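Local atomic coordinates of hypothetical protein (Pseudomonas aeruginosa, PDB entry 2H9F), a protein that probably isomerises methylaconitate, as a member of the PrpF family of methylaconitate isomerases. Residues R9-Y14 with E386-V391; P128-C133 with P151-Q156; I175-L180 with M377-R382; L202-V207 with R254-L259; I229-T234 with L247-R252. All coordinates share one frame; numbering follows the deposited sequence.

Contact 1 of 5, residues R9-Y14 with E386-V391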
# COMPACT_ATOMS: atom_id res chain seq x y z
N ARG A 9 -18.20 6.92 13.22
CA ARG A 9 -17.21 6.00 13.77
C ARG A 9 -17.81 4.58 13.85
O ARG A 9 -18.87 4.38 14.48
CB ARG A 9 -16.74 6.44 15.17
CG ARG A 9 -16.38 7.95 15.41
CD ARG A 9 -15.54 8.11 16.73
NE ARG A 9 -16.11 7.40 17.90
CZ ARG A 9 -15.43 6.81 18.90
NH1 ARG A 9 -14.10 6.80 18.96
NH2 ARG A 9 -16.10 6.21 19.88
N ILE A 10 -17.18 3.64 13.15
CA ILE A 10 -17.63 2.23 13.05
C ILE A 10 -16.61 1.32 13.68
O ILE A 10 -15.43 1.33 13.26
CB ILE A 10 -17.96 1.79 11.58
CG1 ILE A 10 -18.88 2.80 10.92
CG2 ILE A 10 -18.65 0.36 11.51
CD1 ILE A 10 -18.95 2.66 9.44
N PRO A 11 -17.01 0.60 14.74
CA PRO A 11 -16.09 -0.36 15.37
C PRO A 11 -15.54 -1.33 14.34
O PRO A 11 -16.28 -1.90 13.58
CB PRO A 11 -16.96 -1.09 16.40
CG PRO A 11 -18.16 -0.23 16.59
CD PRO A 11 -18.34 0.59 15.37
N ALA A 12 -14.22 -1.51 14.34
CA ALA A 12 -13.54 -2.34 13.35
C ALA A 12 -12.22 -2.79 13.95
O ALA A 12 -11.71 -2.16 14.87
CB ALA A 12 -13.19 -1.58 12.05
N THR A 13 -11.69 -3.82 13.33
CA THR A 13 -10.38 -4.38 13.63
C THR A 13 -9.66 -4.60 12.31
O THR A 13 -10.20 -5.19 11.34
CB THR A 13 -10.52 -5.67 14.43
OG1 THR A 13 -11.40 -5.40 15.53
CG2 THR A 13 -9.14 -6.15 14.96
N TYR A 14 -8.42 -4.13 12.27
CA TYR A 14 -7.61 -4.27 11.10
C TYR A 14 -6.58 -5.34 11.37
O TYR A 14 -5.76 -5.22 12.28
CB TYR A 14 -7.00 -2.91 10.75
CG TYR A 14 -6.23 -2.84 9.46
CD1 TYR A 14 -6.80 -3.17 8.25
CD2 TYR A 14 -4.91 -2.46 9.45
CE1 TYR A 14 -6.09 -3.08 7.02
CE2 TYR A 14 -4.19 -2.36 8.25
CZ TYR A 14 -4.76 -2.69 7.06
OH TYR A 14 -4.02 -2.60 5.93
N GLU A 386 -6.96 -1.74 16.25
CA GLU A 386 -8.33 -1.97 16.65
C GLU A 386 -8.94 -0.66 17.17
O GLU A 386 -8.28 0.16 17.73
CB GLU A 386 -8.38 -3.01 17.76
CG GLU A 386 -7.44 -2.65 18.92
CD GLU A 386 -7.55 -3.55 20.13
OE1 GLU A 386 -8.66 -3.75 20.66
OE2 GLU A 386 -6.51 -4.03 20.57
N GLY A 387 -10.25 -0.49 17.00
CA GLY A 387 -10.90 0.69 17.48
C GLY A 387 -12.06 0.96 16.54
O GLY A 387 -13.01 0.17 16.48
N TRP A 388 -11.99 2.08 15.81
CA TRP A 388 -13.10 2.50 14.94
C TRP A 388 -12.50 3.05 13.65
O TRP A 388 -11.48 3.77 13.69
CB TRP A 388 -13.83 3.65 15.60
CG TRP A 388 -14.51 3.30 16.89
CD1 TRP A 388 -15.83 2.98 17.05
CD2 TRP A 388 -13.92 3.26 18.18
NE1 TRP A 388 -16.08 2.71 18.36
CE2 TRP A 388 -14.93 2.90 19.08
CE3 TRP A 388 -12.62 3.50 18.67
CZ2 TRP A 388 -14.70 2.75 20.43
CZ3 TRP A 388 -12.37 3.34 20.01
CH2 TRP A 388 -13.41 2.96 20.89
N VAL A 389 -13.11 2.69 12.54
CA VAL A 389 -12.86 3.38 11.29
C VAL A 389 -13.81 4.57 11.21
O VAL A 389 -14.94 4.52 11.72
CB VAL A 389 -13.00 2.48 10.03
CG1 VAL A 389 -11.94 1.48 9.95
CG2 VAL A 389 -14.42 1.78 9.92
N ARG A 390 -13.38 5.59 10.48
CA ARG A 390 -14.25 6.72 10.15
C ARG A 390 -14.50 6.87 8.66
O ARG A 390 -13.61 6.69 7.84
CB ARG A 390 -13.69 8.04 10.65
CG ARG A 390 -13.39 8.09 12.13
CD ARG A 390 -13.14 9.56 12.51
NE ARG A 390 -13.02 9.72 13.92
CZ ARG A 390 -12.93 10.87 14.56
NH1 ARG A 390 -13.01 12.03 13.91
NH2 ARG A 390 -12.76 10.86 15.89
N VAL A 391 -15.75 7.16 8.32
CA VAL A 391 -16.09 7.57 6.98
C VAL A 391 -17.12 8.70 7.10
O VAL A 391 -17.82 8.79 8.10
CB VAL A 391 -16.67 6.42 6.10
CG1 VAL A 391 -15.67 5.24 5.98
CG2 VAL A 391 -17.98 5.95 6.63
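The side chain of Arg9 leaves the strand with CG anti to the carbonyl carbon (chi1 -46°) and then folds at chi3 (-48°), a bend that swings its guanidinium over the indole of Trp388. The two flat groups are stacked with their planes 26° apart. CZ of Arg9 stands 3.9 Å from the centroid of the five-membered ring of Trp388, almost on the ring normal, which makes this a cation-pi contact; NH1 leans toward CE3 and CD2, and NH2 toward CE2. Pro11 meets the same indole through its ring, CD lying 3.9 Å from CD1 of Trp388. On the other face of the sheet Ile10, Ala12 and Val389 form an apolar layer, with Ala12 CB 3.9 Å from Val389 CG1, and helix 39-49 packs against it.

The strands run antiparallel. Ile10 and Val389 exchange both backbone bonds (Ile10 N to Val389 O 2.8 Å), and Ala12 and Gly387 form the second such pair. At Gly387 the chain turns a corner, with backbone angles suited to a residue lacking a side chain.

Residues 386-389 also pair with an antiparallel strand of the second subunit, so the sheet continues through the dimer interface. There Arg9 NH1 forms a salt bridge to Glu386 of the second subunit, while Arg390 bridges to Glu386 and Glu159 of that subunit. The guanidinium of Arg9 thus engages both an indole face of its own chain and Glu386 of the second subunit, an arrangement that would probably hold it flat and couple strand pairing to dimer contacts.

Contact 2 of 5, residues P128-C133 with P151-Q156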
# COMPACT_ATOMS: atom_id res chain seq x y z
N PRO A 128 -10.85 -22.47 25.71
CA PRO A 128 -10.14 -22.88 26.89
C PRO A 128 -9.53 -21.66 27.57
O PRO A 128 -9.54 -20.59 26.99
CB PRO A 128 -9.01 -23.73 26.32
CG PRO A 128 -8.70 -23.08 25.01
CD PRO A 128 -10.05 -22.66 24.49
N GLU A 129 -8.98 -21.82 28.76
CA GLU A 129 -8.12 -20.79 29.30
C GLU A 129 -6.77 -20.87 28.56
O GLU A 129 -6.23 -19.87 28.10
CB GLU A 129 -7.99 -20.96 30.81
CG GLU A 129 -7.04 -20.00 31.52
CD GLU A 129 -7.52 -18.54 31.57
OE1 GLU A 129 -8.68 -18.20 31.21
OE2 GLU A 129 -6.68 -17.73 32.01
N ASP A 130 -6.25 -22.08 28.44
CA ASP A 130 -5.03 -22.32 27.70
C ASP A 130 -5.22 -23.55 26.85
O ASP A 130 -5.57 -24.59 27.35
CB ASP A 130 -3.86 -22.49 28.66
CG ASP A 130 -3.56 -21.22 29.46
OD1 ASP A 130 -3.10 -20.22 28.87
OD2 ASP A 130 -3.80 -21.21 30.69
N GLY A 131 -5.07 -23.40 25.55
CA GLY A 131 -5.12 -24.54 24.65
C GLY A 131 -5.44 -24.12 23.25
O GLY A 131 -4.89 -23.15 22.77
N ILE A 132 -6.39 -24.82 22.62
CA ILE A 132 -6.79 -24.54 21.25
C ILE A 132 -8.28 -24.40 21.22
O ILE A 132 -8.99 -25.16 21.87
CB ILE A 132 -6.39 -25.67 20.27
CG1 ILE A 132 -4.85 -25.82 20.19
CG2 ILE A 132 -6.90 -25.38 18.89
CD1 ILE A 132 -4.18 -24.63 19.54
N CYS A 133 -8.74 -23.36 20.54
CA CYS A 133 -10.15 -23.22 20.26
C CYS A 133 -10.46 -23.64 18.83
O CYS A 133 -9.91 -23.11 17.87
CB CYS A 133 -10.58 -21.78 20.53
SG CYS A 133 -12.33 -21.61 20.25
N PRO A 151 -4.87 -20.91 18.63
CA PRO A 151 -4.35 -21.06 19.96
C PRO A 151 -4.78 -19.96 20.88
O PRO A 151 -4.98 -18.82 20.44
CB PRO A 151 -2.83 -21.03 19.74
CG PRO A 151 -2.66 -20.14 18.55
CD PRO A 151 -3.84 -20.44 17.69
N VAL A 152 -4.87 -20.29 22.16
CA VAL A 152 -5.44 -19.45 23.19
C VAL A 152 -4.57 -19.54 24.45
O VAL A 152 -4.16 -20.64 24.86
CB VAL A 152 -6.87 -19.89 23.51
CG1 VAL A 152 -7.40 -19.17 24.77
CG2 VAL A 152 -7.79 -19.70 22.29
N SER A 153 -4.26 -18.39 25.02
CA SER A 153 -3.54 -18.26 26.31
C SER A 153 -4.24 -17.21 27.15
O SER A 153 -4.54 -16.13 26.66
CB SER A 153 -2.10 -17.75 26.16
OG SER A 153 -1.39 -18.53 25.23
N GLY A 154 -4.51 -17.53 28.41
CA GLY A 154 -5.15 -16.60 29.30
C GLY A 154 -6.54 -16.27 28.82
O GLY A 154 -7.01 -15.17 29.04
N GLY A 155 -7.18 -17.21 28.13
CA GLY A 155 -8.54 -16.96 27.59
C GLY A 155 -8.62 -16.04 26.38
O GLY A 155 -9.73 -15.78 25.87
N GLN A 156 -7.47 -15.61 25.88
CA GLN A 156 -7.38 -14.73 24.72
C GLN A 156 -6.57 -15.40 23.59
O GLN A 156 -5.74 -16.25 23.85
CB GLN A 156 -6.69 -13.41 25.11
CG GLN A 156 -7.37 -12.56 26.22
CD GLN A 156 -8.83 -12.21 25.91
OE1 GLN A 156 -9.22 -11.97 24.75
NE2 GLN A 156 -9.66 -12.19 26.96
O HOH W 1 -1.28 -21.02 26.68
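Val152 sits between Pro128 and Cys133 and spreads its two methyls between them. CG1 is turned back toward the loop, 3.4 Å from the carbonyl O of Pro128, whereas CG2 faces Cys133, 3.9 Å from its CB. The ring of Pro128 lies at a slant to the valine, Pro128 CG being nearest to Val152 CB. On the other face of the ladder Ile132 reaches over Pro151, bent at chi2 (-68°) to bring CD1 within 3.6 Å of Pro151 CA.

The acidic side chains both reach the turn from the loop. Glu129 curls round, folded at chi2 (69°), to lay its carboxylate alongside Gly154 and Gly155. Asp130 OD1 takes the N-H of Gly154 at 3.1 Å, the donor standing above the carboxylate plane, and one water donates to both this oxygen and Ser153 OG. The carbonyl O of Glu129 receives Gly155 N at 2.8 Å. Ser153 to Gln156 form a type I' turn, whose two central positions, both at positive phi, are glycines; the N-H groups of these two glycines are the ones held by Asp130 OD1 and Glu129 O.

Gly131 and Val152 exchange two backbone bonds at the open end of the hairpin of strands 131-139 and 144-153. Beyond the turn the chain pairs back through strand 156-157, Gln158 bonding Ser153 OG, and strand 175-180 flanks strand 144-153.

Contact 3 of 5, residues I175-L180 with M377-R382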
# COMPACT_ATOMS: atom_id res chain seq x y z
N ILE A 175 -1.68 -21.07 13.20
CA ILE A 175 -3.10 -21.43 13.17
C ILE A 175 -3.22 -22.46 12.06
O ILE A 175 -2.96 -22.18 10.90
CB ILE A 175 -4.01 -20.25 12.83
CG1 ILE A 175 -3.91 -19.20 13.95
CG2 ILE A 175 -5.45 -20.70 12.72
CD1 ILE A 175 -4.53 -17.80 13.65
N VAL A 176 -3.61 -23.68 12.41
CA VAL A 176 -3.87 -24.72 11.43
C VAL A 176 -5.31 -24.57 10.94
O VAL A 176 -6.22 -24.43 11.75
CB VAL A 176 -3.69 -26.13 12.09
CG1 VAL A 176 -4.12 -27.24 11.15
CG2 VAL A 176 -2.25 -26.31 12.58
N LEU A 177 -5.51 -24.60 9.62
CA LEU A 177 -6.82 -24.52 9.02
C LEU A 177 -7.16 -25.83 8.36
O LEU A 177 -6.28 -26.42 7.73
CB LEU A 177 -6.84 -23.43 7.94
CG LEU A 177 -6.52 -21.97 8.31
CD1 LEU A 177 -6.35 -21.13 7.04
CD2 LEU A 177 -7.59 -21.37 9.24
N GLU A 178 -8.42 -26.25 8.45
CA GLU A 178 -8.94 -27.40 7.72
C GLU A 178 -10.12 -26.96 6.87
O GLU A 178 -11.12 -26.51 7.40
CB GLU A 178 -9.46 -28.53 8.64
CG GLU A 178 -8.59 -28.85 9.80
CD GLU A 178 -9.02 -30.14 10.53
OE1 GLU A 178 -10.19 -30.55 10.44
OE2 GLU A 178 -8.16 -30.73 11.20
N PHE A 179 -9.97 -27.11 5.56
CA PHE A 179 -11.03 -26.84 4.62
C PHE A 179 -11.74 -28.15 4.34
O PHE A 179 -11.18 -29.06 3.74
CB PHE A 179 -10.45 -26.23 3.36
CG PHE A 179 -9.85 -24.88 3.57
CD1 PHE A 179 -8.58 -24.75 4.08
CD2 PHE A 179 -10.57 -23.73 3.31
CE1 PHE A 179 -8.01 -23.50 4.30
CE2 PHE A 179 -10.00 -22.46 3.51
CZ PHE A 179 -8.72 -22.36 4.01
N LEU A 180 -12.98 -28.25 4.80
CA LEU A 180 -13.73 -29.47 4.65
C LEU A 180 -14.36 -29.55 3.27
O LEU A 180 -14.89 -28.57 2.74
CB LEU A 180 -14.83 -29.56 5.71
CG LEU A 180 -14.34 -29.48 7.16
CD1 LEU A 180 -15.48 -29.89 8.14
CD2 LEU A 180 -13.13 -30.34 7.44
N MSE A 377 -3.71 -26.85 6.10
CA MSE A 377 -2.54 -25.98 5.96
C MSE A 377 -2.40 -25.10 7.18
O MSE A 377 -3.32 -25.00 7.97
CB MSE A 377 -2.69 -25.14 4.73
CG MSE A 377 -3.92 -24.22 4.79
SE MSE A 377 -4.36 -23.47 3.06
CE MSE A 377 -5.17 -24.98 2.23
N SER A 378 -1.23 -24.49 7.35
CA SER A 378 -0.97 -23.63 8.48
C SER A 378 -0.72 -22.20 8.02
O SER A 378 0.01 -21.95 7.04
CB SER A 378 0.27 -24.11 9.23
OG SER A 378 -0.01 -25.31 9.92
N ARG A 379 -1.31 -21.27 8.75
CA ARG A 379 -1.07 -19.84 8.50
C ARG A 379 -0.97 -19.14 9.83
O ARG A 379 -0.81 -19.79 10.88
CB ARG A 379 -2.21 -19.31 7.62
CG ARG A 379 -2.11 -19.89 6.23
CD ARG A 379 -2.99 -19.27 5.22
NE ARG A 379 -2.60 -19.81 3.92
CZ ARG A 379 -3.43 -20.07 2.90
NH1 ARG A 379 -4.76 -19.87 2.98
NH2 ARG A 379 -2.90 -20.57 1.77
N SER A 380 -0.96 -17.81 9.80
CA SER A 380 -0.92 -17.05 11.03
C SER A 380 -1.72 -15.80 10.79
O SER A 380 -1.93 -15.44 9.66
CB SER A 380 0.50 -16.69 11.42
OG SER A 380 1.06 -15.74 10.53
N ALA A 381 -2.13 -15.15 11.88
CA ALA A 381 -2.90 -13.90 11.84
C ALA A 381 -2.47 -13.00 13.01
O ALA A 381 -2.04 -13.48 14.05
CB ALA A 381 -4.32 -14.19 11.96
N ARG A 382 -2.59 -11.69 12.85
CA ARG A 382 -2.49 -10.81 14.00
C ARG A 382 -3.24 -9.50 13.79
O ARG A 382 -3.40 -9.00 12.65
CB ARG A 382 -1.02 -10.48 14.35
CG ARG A 382 -0.24 -9.84 13.29
CD ARG A 382 1.26 -9.61 13.72
NE ARG A 382 1.36 -8.41 14.48
CZ ARG A 382 1.78 -7.23 14.03
NH1 ARG A 382 2.25 -7.01 12.82
NH2 ARG A 382 1.78 -6.24 14.89
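Strands 175-180 and 377-379 run antiparallel, their short axes 4.6 Å apart at closest approach. Ile175 with Arg379 and Leu177 with Met377 are hydrogen-bonded pairs, and Val176 faces Ser378 as the non-hydrogen-bonded pair between them. Leu177 N meets Met377 O at 2.8 Å.

Met377, a selenomethionine, carries the side-chain contact with Phe179. Its CG lies between the backbone N and the carbonyl carbon (chi1 61°), and the bend at chi3 brings CE to 3.8 Å from Phe179 CE1. The two side chains cross at about a right angle, and the selenium, 5.0 Å from the ring centroid, approaches it obliquely in a Met-aromatic contact. The same SE atom also lies over one face of the Arg379 guanidinium, offset toward its rim. Ile175 CD1 touches Ala381 CB at 4.0 Å. On the other face Val176 CG2 packs against Ser378 OG, which is hydrogen-bonded to Glu174.

Helix 106-118 covers Ile175, Leu177 and Arg379. Four bonds of this ladder tie Ile175 and Leu177 to Arg379 and Met377, while Val176 and Glu178 bond on to strand 144-153. The selenium, here replacing the methionine sulfur, touches both ring and guanidinium, where a polarisable atom would probably be favourable.

Contact 4 of 5, residues L202-V207 with R254-L259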
# COMPACT_ATOMS: atom_id res chain seq x y z
N LEU A 202 3.85 -41.66 -18.88
CA LEU A 202 3.61 -40.45 -19.65
C LEU A 202 4.61 -40.39 -20.78
O LEU A 202 5.80 -40.23 -20.54
CB LEU A 202 3.74 -39.22 -18.76
CG LEU A 202 3.45 -37.87 -19.42
CD1 LEU A 202 1.98 -37.75 -19.85
CD2 LEU A 202 3.89 -36.75 -18.45
N GLU A 203 4.11 -40.48 -22.00
CA GLU A 203 4.96 -40.38 -23.18
C GLU A 203 5.23 -38.92 -23.57
O GLU A 203 4.30 -38.19 -23.93
CB GLU A 203 4.29 -41.05 -24.35
CG GLU A 203 4.62 -42.50 -24.58
CD GLU A 203 4.40 -42.86 -26.04
OE1 GLU A 203 5.28 -42.53 -26.88
OE2 GLU A 203 3.32 -43.41 -26.37
N VAL A 204 6.50 -38.53 -23.52
CA VAL A 204 6.91 -37.19 -23.93
C VAL A 204 7.79 -37.28 -25.19
O VAL A 204 9.00 -37.57 -25.10
CB VAL A 204 7.66 -36.48 -22.79
CG1 VAL A 204 7.80 -34.98 -23.12
CG2 VAL A 204 6.93 -36.70 -21.44
N PRO A 205 7.19 -37.05 -26.37
CA PRO A 205 7.86 -37.18 -27.67
C PRO A 205 9.24 -36.55 -27.72
O PRO A 205 9.42 -35.36 -27.39
CB PRO A 205 6.90 -36.46 -28.62
CG PRO A 205 5.56 -36.71 -28.02
CD PRO A 205 5.78 -36.63 -26.54
N GLY A 206 10.22 -37.36 -28.12
CA GLY A 206 11.62 -36.94 -28.17
C GLY A 206 12.32 -36.75 -26.84
O GLY A 206 13.53 -36.50 -26.82
N VAL A 207 11.60 -36.85 -25.72
CA VAL A 207 12.21 -36.66 -24.40
C VAL A 207 12.30 -37.98 -23.64
O VAL A 207 13.35 -38.30 -23.07
CB VAL A 207 11.44 -35.63 -23.55
CG1 VAL A 207 12.19 -35.36 -22.23
CG2 VAL A 207 11.23 -34.33 -24.33
N ARG A 254 5.23 -30.94 -19.43
CA ARG A 254 4.01 -30.29 -19.00
C ARG A 254 2.93 -30.43 -20.10
O ARG A 254 1.80 -30.77 -19.82
CB ARG A 254 4.27 -28.80 -18.67
CG ARG A 254 3.15 -28.13 -17.83
CD ARG A 254 3.36 -26.61 -17.65
NE ARG A 254 3.10 -25.88 -18.89
CZ ARG A 254 1.90 -25.50 -19.34
NH1 ARG A 254 0.79 -25.68 -18.66
NH2 ARG A 254 1.83 -24.87 -20.49
N VAL A 255 3.32 -30.22 -21.36
CA VAL A 255 2.37 -30.32 -22.49
C VAL A 255 1.85 -31.75 -22.69
O VAL A 255 0.66 -31.97 -22.95
CB VAL A 255 3.05 -29.76 -23.80
CG1 VAL A 255 2.19 -30.01 -25.03
CG2 VAL A 255 3.34 -28.27 -23.65
N ALA A 256 2.75 -32.71 -22.59
CA ALA A 256 2.40 -34.12 -22.66
C ALA A 256 1.33 -34.49 -21.60
O ALA A 256 0.32 -35.12 -21.91
CB ALA A 256 3.65 -34.97 -22.50
N GLY A 257 1.54 -34.04 -20.36
CA GLY A 257 0.55 -34.25 -19.28
C GLY A 257 -0.75 -33.52 -19.51
O GLY A 257 -1.82 -34.06 -19.22
N ALA A 258 -0.68 -32.31 -20.06
CA ALA A 258 -1.90 -31.55 -20.37
C ALA A 258 -2.73 -32.31 -21.35
O ALA A 258 -3.95 -32.35 -21.24
CB ALA A 258 -1.56 -30.21 -20.96
N LEU A 259 -2.05 -32.84 -22.37
CA LEU A 259 -2.71 -33.62 -23.40
C LEU A 259 -3.37 -34.84 -22.79
O LEU A 259 -4.55 -35.11 -23.03
CB LEU A 259 -1.71 -34.07 -24.47
CG LEU A 259 -1.51 -33.09 -25.63
CD1 LEU A 259 -0.17 -33.35 -26.29
CD2 LEU A 259 -2.66 -33.19 -26.63
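Ala256 receives the strand on its single methyl: CB lies 3.6 Å from the carbonyl O of Glu203 and 3.9 Å from CG2 of Val204, with CG1 of the same valine a little farther off. Leu202 approaches the next part of the helix surface. Its CD1 rests against the backbone, 3.7 Å from Ala256 O and 3.8 Å from Gly257 N, and CD2 is turned toward Gly257 N as well. The small residues Ala256 and Gly257 thus let the leucine lie directly on the main chain of the helix; CA of Val204 comes within 5.6 Å of CA of Ala256.

The leucine is placed by its torsions: CG is anti to the backbone N (chi1 -177°), and chi2 of 65° sets both methyls toward the helix. In the next shell Ala212 and Met214 of strand 208-216 pack on Leu202, and Ile253 and Arg260 flank it from the same helix. Phe210 packs on Val204 and also bonds Leu202 through the backbone. Beyond Val204 the chain reverses, Val207 N bonding Val204 O at 2.8 Å, and Gly206 takes a positive phi in this turn between strands 200-204 and 208-216. Away from the strand, Arg254 is tied to Glu251 by a salt bridge and to the carbonyls of Arg273 and Pro277, joining that side of helix 244-260 to the following loop.

Strand 202-204 and helix 254-259 therefore meet through van der Waals contact alone. CD1 of Leu202 lies beside Ala256 O and Gly257 N within that range, and the small residues Ala256 and Gly257 probably allow the close spacing of strand and helix.

Contact 5 of 5, residues I229-T234 with L247-R252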
# COMPACT_ATOMS: atom_id res chain seq x y z
N ILE A 229 13.73 -38.09 -14.49
CA ILE A 229 13.86 -37.04 -15.49
C ILE A 229 15.21 -36.35 -15.40
O ILE A 229 15.42 -35.34 -16.06
CB ILE A 229 12.75 -35.98 -15.38
CG1 ILE A 229 12.83 -35.24 -14.04
CG2 ILE A 229 11.38 -36.64 -15.60
CD1 ILE A 229 12.02 -33.98 -14.04
N GLY A 230 16.09 -36.86 -14.55
CA GLY A 230 17.49 -36.49 -14.57
C GLY A 230 17.88 -35.49 -13.53
O GLY A 230 18.92 -34.86 -13.65
N TYR A 231 17.04 -35.33 -12.52
CA TYR A 231 17.26 -34.37 -11.45
C TYR A 231 17.37 -35.07 -10.11
O TYR A 231 16.98 -36.21 -9.91
CB TYR A 231 16.16 -33.30 -11.42
CG TYR A 231 16.22 -32.36 -12.60
CD1 TYR A 231 15.77 -32.76 -13.85
CD2 TYR A 231 16.80 -31.10 -12.50
CE1 TYR A 231 15.85 -31.92 -14.95
CE2 TYR A 231 16.88 -30.25 -13.60
CZ TYR A 231 16.41 -30.68 -14.83
OH TYR A 231 16.51 -29.86 -15.93
N ARG A 232 17.91 -34.32 -9.17
CA ARG A 232 18.26 -34.79 -7.86
C ARG A 232 17.11 -34.48 -6.92
O ARG A 232 16.90 -35.19 -5.95
CB ARG A 232 19.52 -34.05 -7.46
CG ARG A 232 19.93 -34.24 -6.10
CD ARG A 232 20.58 -35.51 -5.91
NE ARG A 232 21.43 -35.39 -4.73
CZ ARG A 232 21.86 -36.42 -4.02
NH1 ARG A 232 21.59 -37.68 -4.39
NH2 ARG A 232 22.57 -36.16 -2.93
N GLY A 233 16.38 -33.41 -7.21
CA GLY A 233 15.22 -33.00 -6.41
C GLY A 233 15.50 -31.87 -5.46
O GLY A 233 14.58 -31.35 -4.86
N THR A 234 16.78 -31.52 -5.32
CA THR A 234 17.28 -30.47 -4.44
C THR A 234 17.57 -29.16 -5.20
O THR A 234 17.86 -28.13 -4.59
CB THR A 234 18.57 -30.92 -3.75
OG1 THR A 234 19.55 -31.26 -4.74
CG2 THR A 234 18.31 -32.14 -2.90
N LEU A 247 14.42 -25.66 -19.54
CA LEU A 247 13.08 -25.13 -19.40
C LEU A 247 12.18 -25.60 -20.52
O LEU A 247 11.00 -25.91 -20.28
CB LEU A 247 13.13 -23.59 -19.33
CG LEU A 247 13.82 -22.97 -18.11
CD1 LEU A 247 13.81 -21.43 -18.19
CD2 LEU A 247 13.21 -23.46 -16.77
N ALA A 248 12.72 -25.68 -21.73
CA ALA A 248 11.96 -26.18 -22.89
C ALA A 248 11.60 -27.65 -22.69
O ALA A 248 10.52 -28.10 -23.07
CB ALA A 248 12.77 -25.99 -24.18
N ARG A 249 12.51 -28.40 -22.11
CA ARG A 249 12.29 -29.81 -21.82
C ARG A 249 11.17 -30.01 -20.81
O ARG A 249 10.34 -30.91 -20.95
CB ARG A 249 13.60 -30.42 -21.29
CG ARG A 249 13.64 -31.93 -21.25
CD ARG A 249 15.03 -32.43 -20.87
NE ARG A 249 15.05 -33.89 -20.68
CZ ARG A 249 14.92 -34.52 -19.51
NH1 ARG A 249 14.76 -33.84 -18.38
NH2 ARG A 249 14.96 -35.84 -19.47
N PHE A 250 11.15 -29.19 -19.77
CA PHE A 250 10.09 -29.27 -18.76
C PHE A 250 8.73 -28.96 -19.38
O PHE A 250 7.72 -29.60 -19.07
CB PHE A 250 10.35 -28.30 -17.60
CG PHE A 250 11.19 -28.86 -16.53
CD1 PHE A 250 10.74 -29.91 -15.76
CD2 PHE A 250 12.44 -28.30 -16.24
CE1 PHE A 250 11.56 -30.44 -14.73
CE2 PHE A 250 13.24 -28.81 -15.22
CZ PHE A 250 12.80 -29.88 -14.46
N GLU A 251 8.72 -27.97 -20.28
CA GLU A 251 7.49 -27.56 -20.92
C GLU A 251 6.95 -28.69 -21.78
O GLU A 251 5.74 -28.83 -21.93
CB GLU A 251 7.69 -26.30 -21.75
CG GLU A 251 6.46 -25.84 -22.60
CD GLU A 251 5.25 -25.39 -21.77
OE1 GLU A 251 5.38 -25.32 -20.52
OE2 GLU A 251 4.17 -25.11 -22.39
N ARG A 252 7.84 -29.50 -22.34
CA ARG A 252 7.40 -30.63 -23.16
C ARG A 252 6.70 -31.68 -22.32
O ARG A 252 5.70 -32.27 -22.74
CB ARG A 252 8.58 -31.20 -23.95
CG ARG A 252 8.75 -30.44 -25.26
CD ARG A 252 10.17 -30.19 -25.61
NE ARG A 252 10.74 -31.32 -26.33
CZ ARG A 252 10.71 -31.48 -27.65
NH1 ARG A 252 10.11 -30.59 -28.45
NH2 ARG A 252 11.29 -32.56 -28.17
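Over one face of the Tyr231 ring lies CZ of Phe250, 3.6 Å above the plane and offset toward the rim, while NH1 of Arg249 stands at the tyrosine's edge, near its plane. The two aromatic rings come from opposite directions and meet obliquely, their planes 40° apart and their centroids 5.2 Å from each other. Tyr231 OH lies 3.5 Å from Phe250 CE2 and is hydrogen-bonded to Gln246. Ile229 CD1 also touches the phenylalanine, at 3.6 Å from CE1, its side chain crossing that of Phe250 at about a right angle.

Phe281 meets both rings, and Ile240 of helix 238-241 packs on both as well; Leu308 of strand 303-309 adds to the packing round Phe250. An aromatic cluster thus joins the loop that follows strand 220-225 to helices 238-241 and 244-260 and to strand 303-309.

The polar link is made by Arg249. Its chain runs out extended from CG to NE, and this reach carries the guanidinium to the carbonyl of Ile229. NH1 donates to Ile229 O at 2.8 Å, in the carbonyl plane, with an angle of 151° at the hydrogen, and the oxygen sits 18° out of the guanidinium plane. Phe210 of strand 208-216 packs on both Ile229 and Arg249, and Val207 lies against the arginine.

From the N terminus, strand 7-17 opens contact 1, which closes only near the C terminus at residues 386-391 and so encloses all the others. Contact 2 closes first, across the hairpin of strands 131-139 and 144-153. Contact 3 opens next, at strand 175-180, and closes at strand 369-386; its Ile175 packs on Pro151 of contact 2. Inside its loop, contact 4 spans from strand 200-204 to helix 244-260, and contact 5, from the loop 229-234 after strand 220-225 to the same helix, lies within contact 4; the two touch where Val204 and Val207 meet Arg252 and Arg249. Contacts 1 and 2 lie on the opposite side of the chain's centre from contacts 4 and 5.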